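Local atomic coordinates of 5' nucleotidase family protein (Staphylococcus aureus subsp. aureus, PDB entry 4Q7F), a protein that belongs to the 5'-nucleotidase family and joins a calcineurin-like phosphoesterase domain, which binds manganese and magnesium ions, to a 5'-nucleotidase C-terminal domain. Residues D318-T323 against K372-M377; D366-F371 against I381-F386; V271-L276 against S288-P293; A21-S26 against R60-S65. One frame throughout, in Å; residues are numbered along the deposited sequence.

Interaction 1: residues D318-T323 against K372-M377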
loop_
_atom_site.group_PDB
_atom_site.type_symbol
_atom_site.label_atom_id
_atom_site.label_comp_id
_atom_site.label_asym_id
_atom_site.label_seq_id
_atom_site.Cartn_x
_atom_site.Cartn_y
_atom_site.Cartn_z
ATOM N N ASP A 318 -13.869 -9.848 16.805
ATOM C CA ASP A 318 -14.979 -10.794 16.874
ATOM C C ASP A 318 -16.330 -10.151 17.130
ATOM O O ASP A 318 -17.352 -10.842 17.094
ATOM C CB ASP A 318 -14.706 -11.858 17.958
ATOM C CG ASP A 318 -13.615 -12.835 17.554
ATOM O OD1 ASP A 318 -13.350 -12.967 16.330
ATOM O OD2 ASP A 318 -13.026 -13.475 18.456
ATOM N N TYR A 319 -16.347 -8.838 17.388
ATOM C CA TYR A 319 -17.584 -8.137 17.689
ATOM C C TYR A 319 -18.560 -8.341 16.543
ATOM O O TYR A 319 -18.222 -8.095 15.391
ATOM C CB TYR A 319 -17.345 -6.640 17.924
ATOM C CG TYR A 319 -18.630 -5.887 18.171
ATOM C CD1 TYR A 319 -19.207 -5.854 19.436
ATOM C CD2 TYR A 319 -19.289 -5.238 17.130
ATOM C CE1 TYR A 319 -20.404 -5.181 19.662
ATOM C CE2 TYR A 319 -20.479 -4.557 17.346
ATOM C CZ TYR A 319 -21.029 -4.530 18.613
ATOM O OH TYR A 319 -22.208 -3.858 18.822
ATOM N N GLU A 320 -19.757 -8.804 16.875
ATOM C CA GLU A 320 -20.773 -9.073 15.868
ATOM C C GLU A 320 -21.501 -7.807 15.411
ATOM O O GLU A 320 -22.088 -7.086 16.218
ATOM C CB GLU A 320 -21.766 -10.115 16.399
ATOM C CG GLU A 320 -22.890 -10.415 15.426
ATOM C CD GLU A 320 -23.754 -11.587 15.847
ATOM O OE1 GLU A 320 -23.233 -12.549 16.464
ATOM O OE2 GLU A 320 -24.958 -11.552 15.517
ATOM N N ILE A 321 -21.458 -7.548 14.107
ATOM C CA ILE A 321 -22.112 -6.390 13.524
ATOM C C ILE A 321 -23.596 -6.713 13.314
ATOM O O ILE A 321 -24.471 -5.983 13.784
ATOM C CB ILE A 321 -21.483 -6.005 12.165
ATOM C CG1 ILE A 321 -19.953 -5.836 12.288
ATOM C CG2 ILE A 321 -22.135 -4.743 11.626
ATOM C CD1 ILE A 321 -19.528 -4.664 13.146
ATOM N N THR A 322 -23.863 -7.807 12.602
ATOM C CA THR A 322 -25.229 -8.250 12.351
ATOM C C THR A 322 -25.214 -9.699 11.889
ATOM O O THR A 322 -24.136 -10.300 11.703
ATOM C CB THR A 322 -25.944 -7.388 11.265
ATOM O OG1 THR A 322 -27.341 -7.696 11.237
ATOM C CG2 THR A 322 -25.364 -7.632 9.873
ATOM N N THR A 323 -26.415 -10.251 11.745
ATOM C CA THR A 323 -26.624 -11.584 11.202
ATOM C C THR A 323 -27.544 -11.396 9.998
ATOM O O THR A 323 -28.642 -10.901 10.142
ATOM C CB THR A 323 -27.286 -12.528 12.207
ATOM O OG1 THR A 323 -26.444 -12.667 13.356
ATOM C CG2 THR A 323 -27.504 -13.904 11.582
ATOM N N LYS A 372 -20.385 -13.944 5.398
ATOM C CA LYS A 372 -21.137 -15.141 5.710
ATOM C C LYS A 372 -22.364 -14.549 6.380
ATOM O O LYS A 372 -22.481 -13.323 6.462
ATOM C CB LYS A 372 -20.382 -16.029 6.689
ATOM C CG LYS A 372 -19.050 -16.554 6.179
ATOM C CD LYS A 372 -18.246 -17.219 7.289
ATOM C CE LYS A 372 -17.818 -16.196 8.337
ATOM N NZ LYS A 372 -17.021 -16.797 9.432
ATOM N N GLN A 373 -23.252 -15.390 6.888
ATOM C CA GLN A 373 -24.452 -14.894 7.533
ATOM C C GLN A 373 -24.117 -14.086 8.782
ATOM O O GLN A 373 -24.733 -13.048 9.027
ATOM C CB GLN A 373 -25.424 -16.031 7.847
ATOM C CG GLN A 373 -25.841 -16.788 6.603
ATOM C CD GLN A 373 -27.023 -17.707 6.827
ATOM O OE1 GLN A 373 -27.946 -17.395 7.586
ATOM N NE2 GLN A 373 -27.028 -18.830 6.122
ATOM N N VAL A 374 -23.146 -14.540 9.569
ATOM C CA VAL A 374 -22.740 -13.782 10.741
ATOM C C VAL A 374 -21.586 -12.900 10.279
ATOM O O VAL A 374 -20.615 -13.380 9.677
ATOM C CB VAL A 374 -22.344 -14.682 11.930
ATOM C CG1 VAL A 374 -21.923 -13.836 13.128
ATOM C CG2 VAL A 374 -23.509 -15.587 12.311
ATOM N N VAL A 375 -21.728 -11.602 10.514
ATOM C CA VAL A 375 -20.730 -10.629 10.118
ATOM C C VAL A 375 -20.108 -10.018 11.360
ATOM O O VAL A 375 -20.819 -9.478 12.217
ATOM C CB VAL A 375 -21.339 -9.501 9.280
ATOM C CG1 VAL A 375 -20.249 -8.547 8.809
ATOM C CG2 VAL A 375 -22.105 -10.061 8.087
ATOM N N THR A 376 -18.779 -10.107 11.451
ATOM C CA THR A 376 -18.042 -9.520 12.574
ATOM C C THR A 376 -17.168 -8.356 12.064
ATOM O O THR A 376 -17.028 -8.163 10.848
ATOM C CB THR A 376 -17.127 -10.558 13.246
ATOM O OG1 THR A 376 -16.142 -10.992 12.305
ATOM C CG2 THR A 376 -17.938 -11.774 13.737
HETATM N N MSE A 377 -16.585 -7.603 12.991
HETATM C CA MSE A 377 -15.700 -6.473 12.641
HETATM C C MSE A 377 -14.588 -6.979 11.718
HETATM O O MSE A 377 -14.236 -6.321 10.722
HETATM C CB MSE A 377 -15.188 -5.849 13.941
HETATM C CG MSE A 377 -14.273 -4.646 13.729
HETATM SE SE MSE A 377 -15.065 -3.268 12.532
HETATM C CE MSE A 377 -16.091 -2.439 13.977
HETATM O O HOH W 1 -14.222 -12.832 13.754
#
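The carboxylate of Glu320 meets a methyl of Val374 on the sheet face that also carries Thr323 and Thr376, OE1 of Glu320 lying 3.8 Å from CG1 of Val374. The two side chains cross at about a right angle. Glu320 CG stands anti to the backbone N (chi1 178°), and the extended chain beyond it ends with its carboxylate beside Val374. At the other oxygen, OE2, Thr323 OG1 donates a weak hydrogen bond. The second carboxylate, that of Asp318, reaches across through a water that donates to Asp318 OD1 (2.7 Å) and to Thr376 OG1 (3.0 Å). Both of its oxygens also bear charged partners, Arg378 at OD1 and Arg40 at OD2, while Thr376 OG1 is bonded to Asp379 as well.

Strands 320-323 and 374-376 form a small antiparallel sheet interrupted by a classic beta bulge, in which Ile321 and Thr322 both face Val375. Val375 O takes Ile321 N at 2.8 Å and, weakly, Thr322 N at 3.5 Å; Val375 N returns a nearly straight bond to Thr322 O (3.0 Å, 168° at the hydrogen). Where the second strand gives way to helix 377-383, with Thr376 at the N-cap position, Met377 N donates to Tyr319 O at 2.9 Å. Ile321 packs CB near CG1 of Val375 and brings CD1 to within 4.2 Å of CE of Met377, a selenomethionine. Ile506 and Leu509 of helix 501-511 cover this apolar side.

Interaction 2: residues D366-F371 against I381-F386. With 3D1 ((2R,3S,5R)-5-(6-amino-9H-purin-9-yl)-tetrahydro-2-(hydroxymethyl)furan-3-ol), chain D.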
loop_
_atom_site.group_PDB
_atom_site.type_symbol
_atom_site.label_atom_id
_atom_site.label_comp_id
_atom_site.label_asym_id
_atom_site.label_seq_id
_atom_site.Cartn_x
_atom_site.Cartn_y
_atom_site.Cartn_z
ATOM N N ASP A 366 -7.996 -7.493 -2.099
ATOM C CA ASP A 366 -7.378 -8.826 -1.991
ATOM C C ASP A 366 -7.853 -9.688 -0.836
ATOM O O ASP A 366 -7.967 -10.893 -0.973
ATOM C CB ASP A 366 -5.858 -8.699 -2.028
ATOM C CG ASP A 366 -5.363 -8.310 -3.411
ATOM O OD1 ASP A 366 -5.807 -8.950 -4.396
ATOM O OD2 ASP A 366 -4.552 -7.373 -3.521
ATOM N N SER A 367 -8.172 -9.058 0.281
ATOM C CA SER A 367 -8.669 -9.778 1.458
ATOM C C SER A 367 -10.220 -9.909 1.489
ATOM O O SER A 367 -10.800 -10.405 2.476
ATOM C CB SER A 367 -8.191 -9.032 2.696
ATOM O OG SER A 367 -8.572 -7.652 2.616
ATOM N N ALA A 368 -10.880 -9.482 0.409
ATOM C CA ALA A 368 -12.333 -9.483 0.356
ATOM C C ALA A 368 -12.925 -10.838 0.055
ATOM O O ALA A 368 -13.070 -11.208 -1.108
ATOM C CB ALA A 368 -12.827 -8.468 -0.683
ATOM N N SER A 369 -13.306 -11.560 1.100
ATOM C CA SER A 369 -13.947 -12.864 0.944
ATOM C C SER A 369 -15.486 -12.776 1.083
ATOM O O SER A 369 -16.166 -13.797 1.188
ATOM C CB SER A 369 -13.363 -13.841 1.965
ATOM O OG SER A 369 -13.431 -13.290 3.266
ATOM N N GLY A 370 -16.039 -11.567 1.063
ATOM C CA GLY A 370 -17.484 -11.397 1.201
ATOM C C GLY A 370 -17.943 -11.629 2.628
ATOM O O GLY A 370 -17.119 -11.695 3.556
ATOM N N PHE A 371 -19.255 -11.726 2.823
ATOM C CA PHE A 371 -19.789 -11.967 4.150
ATOM C C PHE A 371 -20.526 -13.309 4.246
ATOM O O PHE A 371 -21.205 -13.734 3.320
ATOM C CB PHE A 371 -20.798 -10.908 4.607
ATOM C CG PHE A 371 -20.269 -9.497 4.708
ATOM C CD1 PHE A 371 -18.973 -9.223 5.089
ATOM C CD2 PHE A 371 -21.143 -8.434 4.544
ATOM C CE1 PHE A 371 -18.530 -7.912 5.216
ATOM C CE2 PHE A 371 -20.716 -7.128 4.680
ATOM C CZ PHE A 371 -19.403 -6.863 5.012
ATOM N N ILE A 381 -13.566 -5.384 7.951
ATOM C CA ILE A 381 -12.240 -4.859 7.666
ATOM C C ILE A 381 -11.583 -5.603 6.497
ATOM O O ILE A 381 -10.977 -4.971 5.632
ATOM C CB ILE A 381 -11.324 -4.883 8.910
ATOM C CG1 ILE A 381 -11.889 -3.965 10.011
ATOM C CG2 ILE A 381 -9.947 -4.399 8.504
ATOM C CD1 ILE A 381 -11.141 -3.981 11.343
ATOM N N ASN A 382 -11.698 -6.928 6.472
ATOM C CA ASN A 382 -11.126 -7.710 5.380
ATOM C C ASN A 382 -11.716 -7.337 4.045
ATOM O O ASN A 382 -11.017 -7.352 3.034
ATOM C CB ASN A 382 -11.281 -9.223 5.636
ATOM C CG ASN A 382 -10.319 -9.720 6.694
ATOM O OD1 ASN A 382 -9.229 -9.181 6.829
ATOM N ND2 ASN A 382 -10.704 -10.742 7.438
ATOM N N ASN A 383 -12.995 -6.999 4.036
ATOM C CA ASN A 383 -13.654 -6.586 2.779
ATOM C C ASN A 383 -13.407 -5.122 2.395
ATOM O O ASN A 383 -13.493 -4.777 1.235
ATOM C CB ASN A 383 -15.116 -6.941 2.835
ATOM C CG ASN A 383 -15.324 -8.437 2.688
ATOM O OD1 ASN A 383 -15.181 -8.976 1.593
ATOM N ND2 ASN A 383 -15.628 -9.113 3.782
ATOM N N TYR A 384 -13.073 -4.280 3.360
ATOM C CA TYR A 384 -12.729 -2.879 3.050
ATOM C C TYR A 384 -11.544 -2.512 3.928
ATOM O O TYR A 384 -11.735 -1.871 4.948
ATOM C CB TYR A 384 -13.900 -1.897 3.299
ATOM C CG TYR A 384 -13.781 -0.752 2.341
ATOM C CD1 TYR A 384 -12.816 0.222 2.511
ATOM C CD2 TYR A 384 -14.540 -0.730 1.173
ATOM C CE1 TYR A 384 -12.661 1.234 1.586
ATOM C CE2 TYR A 384 -14.382 0.278 0.242
ATOM C CZ TYR A 384 -13.442 1.247 0.452
ATOM O OH TYR A 384 -13.250 2.240 -0.464
ATOM N N PRO A 385 -10.319 -2.866 3.504
ATOM C CA PRO A 385 -9.135 -2.661 4.343
ATOM C C PRO A 385 -8.449 -1.299 4.242
ATOM O O PRO A 385 -7.390 -1.135 4.825
ATOM C CB PRO A 385 -8.180 -3.754 3.855
ATOM C CG PRO A 385 -8.509 -3.889 2.397
ATOM C CD PRO A 385 -9.961 -3.506 2.222
ATOM N N PHE A 386 -9.038 -0.339 3.532
ATOM C CA PHE A 386 -8.428 0.983 3.458
ATOM C C PHE A 386 -9.298 2.026 4.138
ATOM O O PHE A 386 -10.527 1.887 4.172
ATOM C CB PHE A 386 -8.163 1.366 2.009
ATOM C CG PHE A 386 -7.140 0.503 1.345
ATOM C CD1 PHE A 386 -5.787 0.632 1.667
ATOM C CD2 PHE A 386 -7.509 -0.428 0.395
ATOM C CE1 PHE A 386 -4.836 -0.166 1.061
ATOM C CE2 PHE A 386 -6.559 -1.220 -0.223
ATOM C CZ PHE A 386 -5.227 -1.091 0.106
HETATM O "O5'" 3D1 D . 0.484 2.350 -5.524
HETATM C "C5'" 3D1 D . -0.785 2.389 -4.878
HETATM C "C4'" 3D1 D . -0.620 2.339 -3.369
HETATM O "O4'" 3D1 D . -1.888 2.653 -2.813
HETATM C "C1'" 3D1 D . -2.474 1.524 -2.157
HETATM N N9 3D1 D . -3.922 1.457 -2.498
HETATM C C4 3D1 D . -4.831 2.148 -1.823
HETATM N N3 3D1 D . -4.765 3.000 -0.775
HETATM C C2 3D1 D . -5.884 3.569 -0.288
HETATM N N1 3D1 D . -7.117 3.338 -0.814
HETATM C C6 3D1 D . -7.318 2.510 -1.864
HETATM N N6 3D1 D . -8.569 2.311 -2.362
HETATM C C5 3D1 D . -6.129 1.858 -2.455
HETATM N N7 3D1 D . -5.879 0.995 -3.461
HETATM C C8 3D1 D . -4.541 0.765 -3.491
HETATM C "C2'" 3D1 D . -1.630 0.315 -2.533
HETATM C "C3'" 3D1 D . -0.285 0.972 -2.784
HETATM O "O3'" 3D1 D . 0.390 1.128 -1.518
#
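Asn382, in the last turn of helix 377-383, offers its backbone O to the OG of Ser367. At 2.5 Å from Ser367 OG to Asn382 O the bond is very short, and its exact length is doubtful. The hydroxyl is placed there with OG between the backbone N and the carbonyl carbon (chi1 53°), while CB of Asn382 rests on Ser367 O.

Asn383 then grips both polar atoms of one backbone residue. Its OD1 accepts Gly370 N at 2.8 Å, with the donor in the carbonyl plane on a lone pair, and its ND2 donates to Gly370 O at 3.0 Å, approaching from above that carbonyl plane. Asp379 O is a second acceptor for ND2, so the buried amide is fixed in its rotation. Ala368 CB packs 3.3 Å from Asn383 OD1; on the other branch, Phe371 CE1 lies 3.5 Å from ND2, ring and amide planes being 87° apart.

After Tyr384 has left the helical conformation, Pro385 sets CG 3.8 Å from OG of Ser367. Phe386 takes no part in this packing but belongs to the ligand pocket: the purine of 3D1 covers one face of its ring, CD1 coming within 3.5 Å of C2. Phe365 meets Phe386 edge-to-face, Phe343 does the same with Phe371, Ile381 leans on helix 304-317, and strand 370-371 pairs with strand 328-329.

Interaction 3: residues V271-L276 against S288-P293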
loop_
_atom_site.group_PDB
_atom_site.type_symbol
_atom_site.label_atom_id
_atom_site.label_comp_id
_atom_site.label_asym_id
_atom_site.label_seq_id
_atom_site.Cartn_x
_atom_site.Cartn_y
_atom_site.Cartn_z
ATOM N N VAL A 271 13.456 -10.122 5.830
ATOM C CA VAL A 271 14.292 -9.067 6.349
ATOM C C VAL A 271 15.464 -8.923 5.390
ATOM O O VAL A 271 16.064 -9.924 5.037
ATOM C CB VAL A 271 14.882 -9.456 7.715
ATOM C CG1 VAL A 271 15.908 -8.424 8.143
ATOM C CG2 VAL A 271 13.783 -9.607 8.749
ATOM N N GLY A 272 15.776 -7.701 4.959
ATOM C CA GLY A 272 16.902 -7.473 4.062
ATOM C C GLY A 272 18.153 -7.323 4.900
ATOM O O GLY A 272 18.112 -6.666 5.942
ATOM N N ARG A 273 19.247 -7.951 4.472
ATOM C CA ARG A 273 20.528 -7.834 5.188
ATOM C C ARG A 273 21.618 -7.529 4.178
ATOM O O ARG A 273 21.779 -8.257 3.204
ATOM C CB ARG A 273 20.894 -9.100 5.946
ATOM C CG ARG A 273 22.163 -8.953 6.782
ATOM C CD ARG A 273 22.571 -10.262 7.424
ATOM N NE ARG A 273 23.154 -11.212 6.464
ATOM C CZ ARG A 273 23.326 -12.511 6.698
ATOM N NH1 ARG A 273 22.955 -13.053 7.851
ATOM N NH2 ARG A 273 23.890 -13.284 5.783
ATOM N N VAL A 274 22.318 -6.420 4.389
ATOM C CA VAL A 274 23.431 -6.053 3.543
ATOM C C VAL A 274 24.619 -5.921 4.459
ATOM O O VAL A 274 24.543 -5.206 5.452
ATOM C CB VAL A 274 23.177 -4.737 2.808
ATOM C CG1 VAL A 274 24.417 -4.310 2.037
ATOM C CG2 VAL A 274 21.995 -4.905 1.858
ATOM N N VAL A 275 25.706 -6.622 4.134
ATOM C CA VAL A 275 26.907 -6.585 4.926
ATOM C C VAL A 275 28.027 -5.933 4.141
ATOM O O VAL A 275 28.251 -6.228 2.951
ATOM C CB VAL A 275 27.382 -8.000 5.340
ATOM C CG1 VAL A 275 28.634 -7.915 6.208
ATOM C CG2 VAL A 275 26.276 -8.751 6.061
ATOM N N LEU A 276 28.719 -5.028 4.814
ATOM C CA LEU A 276 29.869 -4.386 4.239
ATOM C C LEU A 276 31.061 -4.820 5.083
ATOM O O LEU A 276 30.917 -4.999 6.299
ATOM C CB LEU A 276 29.720 -2.877 4.277
ATOM C CG LEU A 276 28.535 -2.179 3.648
ATOM C CD1 LEU A 276 28.829 -0.684 3.691
ATOM C CD2 LEU A 276 28.237 -2.621 2.219
ATOM N N SER A 288 27.924 -8.975 1.206
ATOM C CA SER A 288 26.719 -9.736 0.898
ATOM C C SER A 288 25.462 -8.865 0.900
ATOM O O SER A 288 25.414 -7.809 1.533
ATOM C CB SER A 288 26.550 -10.877 1.913
ATOM O OG SER A 288 26.356 -10.363 3.216
ATOM N N CYS A 289 24.443 -9.340 0.192
ATOM C CA CYS A 289 23.159 -8.657 0.071
ATOM C C CYS A 289 22.077 -9.721 -0.176
ATOM O O CYS A 289 22.015 -10.316 -1.267
ATOM C CB CYS A 289 23.229 -7.664 -1.081
ATOM S SG CYS A 289 21.640 -6.972 -1.562
ATOM N N GLU A 290 21.216 -9.953 0.818
ATOM C CA GLU A 290 20.233 -11.016 0.703
ATOM C C GLU A 290 19.015 -10.766 1.556
ATOM O O GLU A 290 18.967 -9.793 2.310
ATOM C CB GLU A 290 20.892 -12.330 1.124
ATOM C CG GLU A 290 21.255 -12.421 2.598
ATOM C CD GLU A 290 22.352 -13.439 2.879
ATOM O OE1 GLU A 290 23.534 -13.158 2.557
ATOM O OE2 GLU A 290 22.040 -14.503 3.460
ATOM N N LEU A 291 18.018 -11.636 1.409
ATOM C CA LEU A 291 16.818 -11.567 2.222
ATOM C C LEU A 291 16.891 -12.743 3.133
ATOM O O LEU A 291 17.173 -13.837 2.694
ATOM C CB LEU A 291 15.532 -11.679 1.394
ATOM C CG LEU A 291 15.275 -10.614 0.334
ATOM C CD1 LEU A 291 13.918 -10.889 -0.339
ATOM C CD2 LEU A 291 15.327 -9.202 0.906
ATOM N N LEU A 292 16.660 -12.514 4.414
ATOM C CA LEU A 292 16.654 -13.567 5.379
ATOM C C LEU A 292 15.205 -13.983 5.577
ATOM O O LEU A 292 14.352 -13.118 5.770
ATOM C CB LEU A 292 17.171 -13.039 6.706
ATOM C CG LEU A 292 18.554 -12.423 6.736
ATOM C CD1 LEU A 292 18.863 -12.004 8.165
ATOM C CD2 LEU A 292 19.617 -13.393 6.236
ATOM N N PRO A 293 14.908 -15.304 5.527
ATOM C CA PRO A 293 13.519 -15.699 5.754
ATOM C C PRO A 293 13.102 -15.488 7.206
ATOM O O PRO A 293 13.909 -15.654 8.120
ATOM C CB PRO A 293 13.501 -17.199 5.389
ATOM C CG PRO A 293 14.924 -17.649 5.454
ATOM C CD PRO A 293 15.777 -16.442 5.171
HETATM O O HOH W 2 23.873 -10.410 3.612
#
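The beta hairpin of strands 270-278 and 284-293 is paired here from Val271 with Leu292 to Val275 with Ser288, in regular antiparallel register. Six backbone hydrogen bonds join it, the shortest running from Leu292 N to Val271 O (2.7 Å, 172° at the hydrogen).

On the face bearing Val271, Val275 and Leu292, Arg273 and Glu290 lie side by side and point the same way. Arg273 CG stands anti to the backbone N (chi1 -175°), and the chain bends at chi3. The salt bridge, 3.2 Å from NH2 of Arg273 to OE2 of Glu290, is one of charge alone, since the oxygen sits well out of the guanidinium plane. CD2 of Leu292 covers one face of that group, 3.7 Å from NH1 of Arg273. Arg273 NH1 also salt-bridges Asp58 of helix 48-59.

The hairpin edges a five-stranded mixed sheet: 284-293 is outermost, and 270-278 pairs with strand 19-25 on its other side. A water in the guanidinium plane takes a bond from Arg273 NE (3.0 Å) and a very short one, doubtful in length, from Ser288 OG, and donates to Arg273 O and Glu290 OE1, tying both strands together. On the other face, Val274 CG2 packs 4.0 Å from Cys289 SG, both residues resting on strand 259-264.

Interaction 4: residues A21-S26 against R60-S65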
loop_
_atom_site.group_PDB
_atom_site.type_symbol
_atom_site.label_atom_id
_atom_site.label_comp_id
_atom_site.label_asym_id
_atom_site.label_seq_id
_atom_site.Cartn_x
_atom_site.Cartn_y
_atom_site.Cartn_z
ATOM N N ALA A 21 26.635 -4.721 9.445
ATOM C CA ALA A 21 25.438 -5.223 8.797
ATOM C C ALA A 21 24.288 -4.261 8.906
ATOM O O ALA A 21 24.052 -3.661 9.965
ATOM C CB ALA A 21 25.046 -6.577 9.380
ATOM N N PHE A 22 23.565 -4.144 7.789
ATOM C CA PHE A 22 22.383 -3.331 7.682
ATOM C C PHE A 22 21.177 -4.219 7.514
ATOM O O PHE A 22 21.111 -4.995 6.580
ATOM C CB PHE A 22 22.478 -2.397 6.474
ATOM C CG PHE A 22 23.489 -1.308 6.628
ATOM C CD1 PHE A 22 24.798 -1.501 6.233
ATOM C CD2 PHE A 22 23.122 -0.070 7.149
ATOM C CE1 PHE A 22 25.727 -0.486 6.354
ATOM C CE2 PHE A 22 24.043 0.945 7.272
ATOM C CZ PHE A 22 25.352 0.739 6.885
ATOM N N TYR A 23 20.240 -4.112 8.448
ATOM C CA TYR A 23 18.995 -4.867 8.424
ATOM C C TYR A 23 17.827 -3.938 8.151
ATOM O O TYR A 23 17.680 -2.882 8.795
ATOM C CB TYR A 23 18.744 -5.508 9.789
ATOM C CG TYR A 23 19.740 -6.542 10.147
ATOM C CD1 TYR A 23 19.566 -7.859 9.724
ATOM C CD2 TYR A 23 20.871 -6.227 10.911
ATOM C CE1 TYR A 23 20.472 -8.832 10.038
ATOM C CE2 TYR A 23 21.783 -7.200 11.248
ATOM C CZ TYR A 23 21.579 -8.498 10.806
ATOM O OH TYR A 23 22.462 -9.465 11.102
ATOM N N VAL A 24 16.950 -4.350 7.254
ATOM C CA VAL A 24 15.828 -3.525 6.935
ATOM C C VAL A 24 14.538 -4.306 6.804
ATOM O O VAL A 24 14.524 -5.411 6.275
ATOM C CB VAL A 24 16.085 -2.687 5.643
ATOM C CG1 VAL A 24 16.561 -3.568 4.498
ATOM C CG2 VAL A 24 14.830 -1.903 5.236
ATOM N N VAL A 25 13.481 -3.728 7.376
ATOM C CA VAL A 25 12.113 -4.191 7.187
ATOM C C VAL A 25 11.432 -3.055 6.433
ATOM O O VAL A 25 11.820 -1.865 6.555
ATOM C CB VAL A 25 11.365 -4.534 8.489
ATOM C CG1 VAL A 25 11.941 -5.796 9.094
ATOM C CG2 VAL A 25 11.404 -3.391 9.497
ATOM N N SER A 26 10.457 -3.405 5.607
ATOM C CA SER A 26 9.727 -2.403 4.847
ATOM C C SER A 26 8.300 -2.858 4.705
ATOM O O SER A 26 8.022 -4.064 4.673
ATOM C CB SER A 26 10.333 -2.201 3.449
ATOM O OG SER A 26 9.736 -1.104 2.764
ATOM N N ARG A 60 24.238 -10.523 16.053
ATOM C CA ARG A 60 25.300 -10.722 17.026
ATOM C C ARG A 60 26.655 -11.140 16.406
ATOM O O ARG A 60 27.686 -10.830 16.962
ATOM C CB ARG A 60 24.834 -11.726 18.083
ATOM C CG ARG A 60 25.775 -11.886 19.261
ATOM C CD ARG A 60 25.273 -12.962 20.218
ATOM N NE ARG A 60 26.246 -13.266 21.271
ATOM C CZ ARG A 60 27.334 -14.012 21.091
ATOM N NH1 ARG A 60 28.160 -14.239 22.113
ATOM N NH2 ARG A 60 27.624 -14.516 19.887
ATOM N N GLN A 61 26.644 -11.812 15.248
ATOM C CA GLN A 61 27.886 -12.248 14.596
ATOM C C GLN A 61 28.708 -11.107 13.973
ATOM O O GLN A 61 29.900 -11.269 13.723
ATOM C CB GLN A 61 27.591 -13.276 13.503
ATOM C CG GLN A 61 26.799 -12.728 12.339
ATOM C CD GLN A 61 26.461 -13.776 11.298
ATOM O OE1 GLN A 61 27.345 -14.358 10.679
ATOM N NE2 GLN A 61 25.181 -13.980 11.065
ATOM N N TYR A 62 28.080 -9.969 13.715
ATOM C CA TYR A 62 28.765 -8.838 13.091
ATOM C C TYR A 62 29.374 -7.902 14.112
ATOM O O TYR A 62 28.964 -7.897 15.263
ATOM C CB TYR A 62 27.797 -8.124 12.167
ATOM C CG TYR A 62 27.294 -9.053 11.093
ATOM C CD1 TYR A 62 28.125 -9.451 10.067
ATOM C CD2 TYR A 62 26.007 -9.569 11.131
ATOM C CE1 TYR A 62 27.685 -10.319 9.079
ATOM C CE2 TYR A 62 25.555 -10.444 10.147
ATOM C CZ TYR A 62 26.404 -10.806 9.121
ATOM O OH TYR A 62 25.973 -11.667 8.151
ATOM N N ASP A 63 30.369 -7.130 13.696
ATOM C CA ASP A 63 31.051 -6.195 14.604
ATOM C C ASP A 63 30.097 -5.087 15.064
ATOM O O ASP A 63 30.160 -4.637 16.197
ATOM C CB ASP A 63 32.274 -5.586 13.926
ATOM C CG ASP A 63 33.334 -6.627 13.569
ATOM O OD1 ASP A 63 33.378 -7.715 14.181
ATOM O OD2 ASP A 63 34.138 -6.340 12.680
ATOM N N GLN A 64 29.222 -4.653 14.156
ATOM C CA GLN A 64 28.220 -3.644 14.454
ATOM C C GLN A 64 27.153 -3.750 13.391
ATOM O O GLN A 64 27.390 -4.310 12.321
ATOM C CB GLN A 64 28.805 -2.225 14.506
ATOM C CG GLN A 64 29.517 -1.768 13.255
ATOM C CD GLN A 64 30.206 -0.435 13.467
ATOM O OE1 GLN A 64 29.617 0.509 13.996
ATOM N NE2 GLN A 64 31.444 -0.349 13.060
ATOM N N SER A 65 25.978 -3.237 13.719
ATOM C CA SER A 65 24.838 -3.323 12.832
ATOM C C SER A 65 23.820 -2.247 13.100
ATOM O O SER A 65 23.709 -1.738 14.234
ATOM C CB SER A 65 24.154 -4.671 13.013
ATOM O OG SER A 65 23.555 -4.760 14.296
#
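Tyr62 projects its CB toward strand 19-25 and lays its ring against Ala21. CG, anti to the carbonyl carbon (chi1 -60°), is 3.8 Å from Ala21 CB, and CD2 comes closer still, 3.6 Å from the same methyl. This is a CH-pi contact: the methyl carbon stands over the face, 3.9 Å from the ring centroid, offset toward the rim. Gln61 CG covers the opposite face. Farther out, CE2 meets the hydroxyl of Tyr23, which lies near the plane of the Tyr62 ring, 3.4 Å from OH to CE2; that hydroxyl is hydrogen-bonded to Asp58. At the tip, Tyr62 OH packs on Arg273 and Val275.

Beside the ring the backbones join. Ala21 N donates to Gln64 O (3.0 Å, 160° at the hydrogen), and Ala21 and Ser65 form a parallel bridge in which Ser65 CA makes a CA-H...O contact with Ala21 O. Ser65 CB approaches the edge of the Tyr23 ring, 3.9 Å from CE2, and its OG bonds to Arg59.

The contact closes a beta-alpha-beta crossover: strand 19-25 leads through helix 48-59 into the parallel strand 65-69, while strand 270-278 flanks 19-25 on its other side.

Overall arrangement
Along the chain interaction 4 closes first, interaction 3 follows, and interactions 1 and 2 come last with their segments alternating. Interactions 3 and 4, with centres 8 Å apart, share the five-stranded sheet: strands 270-278 and 19-25 are neighbours, probably hydrogen-bonded from Phe22 N to Val274 O and from Val24 N to Gly272 O. The centres of interactions 1 and 2 are 13 Å apart; both belong to the 5'-nucleotidase C-terminal domain and are linked by strands 370-371 and 374-376 and helix 377-383. The centres of the two pairs are separated by 33 to 44 Å. Only interaction 2 includes a residue of the 3D1 pocket, placing it beside the bound ligand.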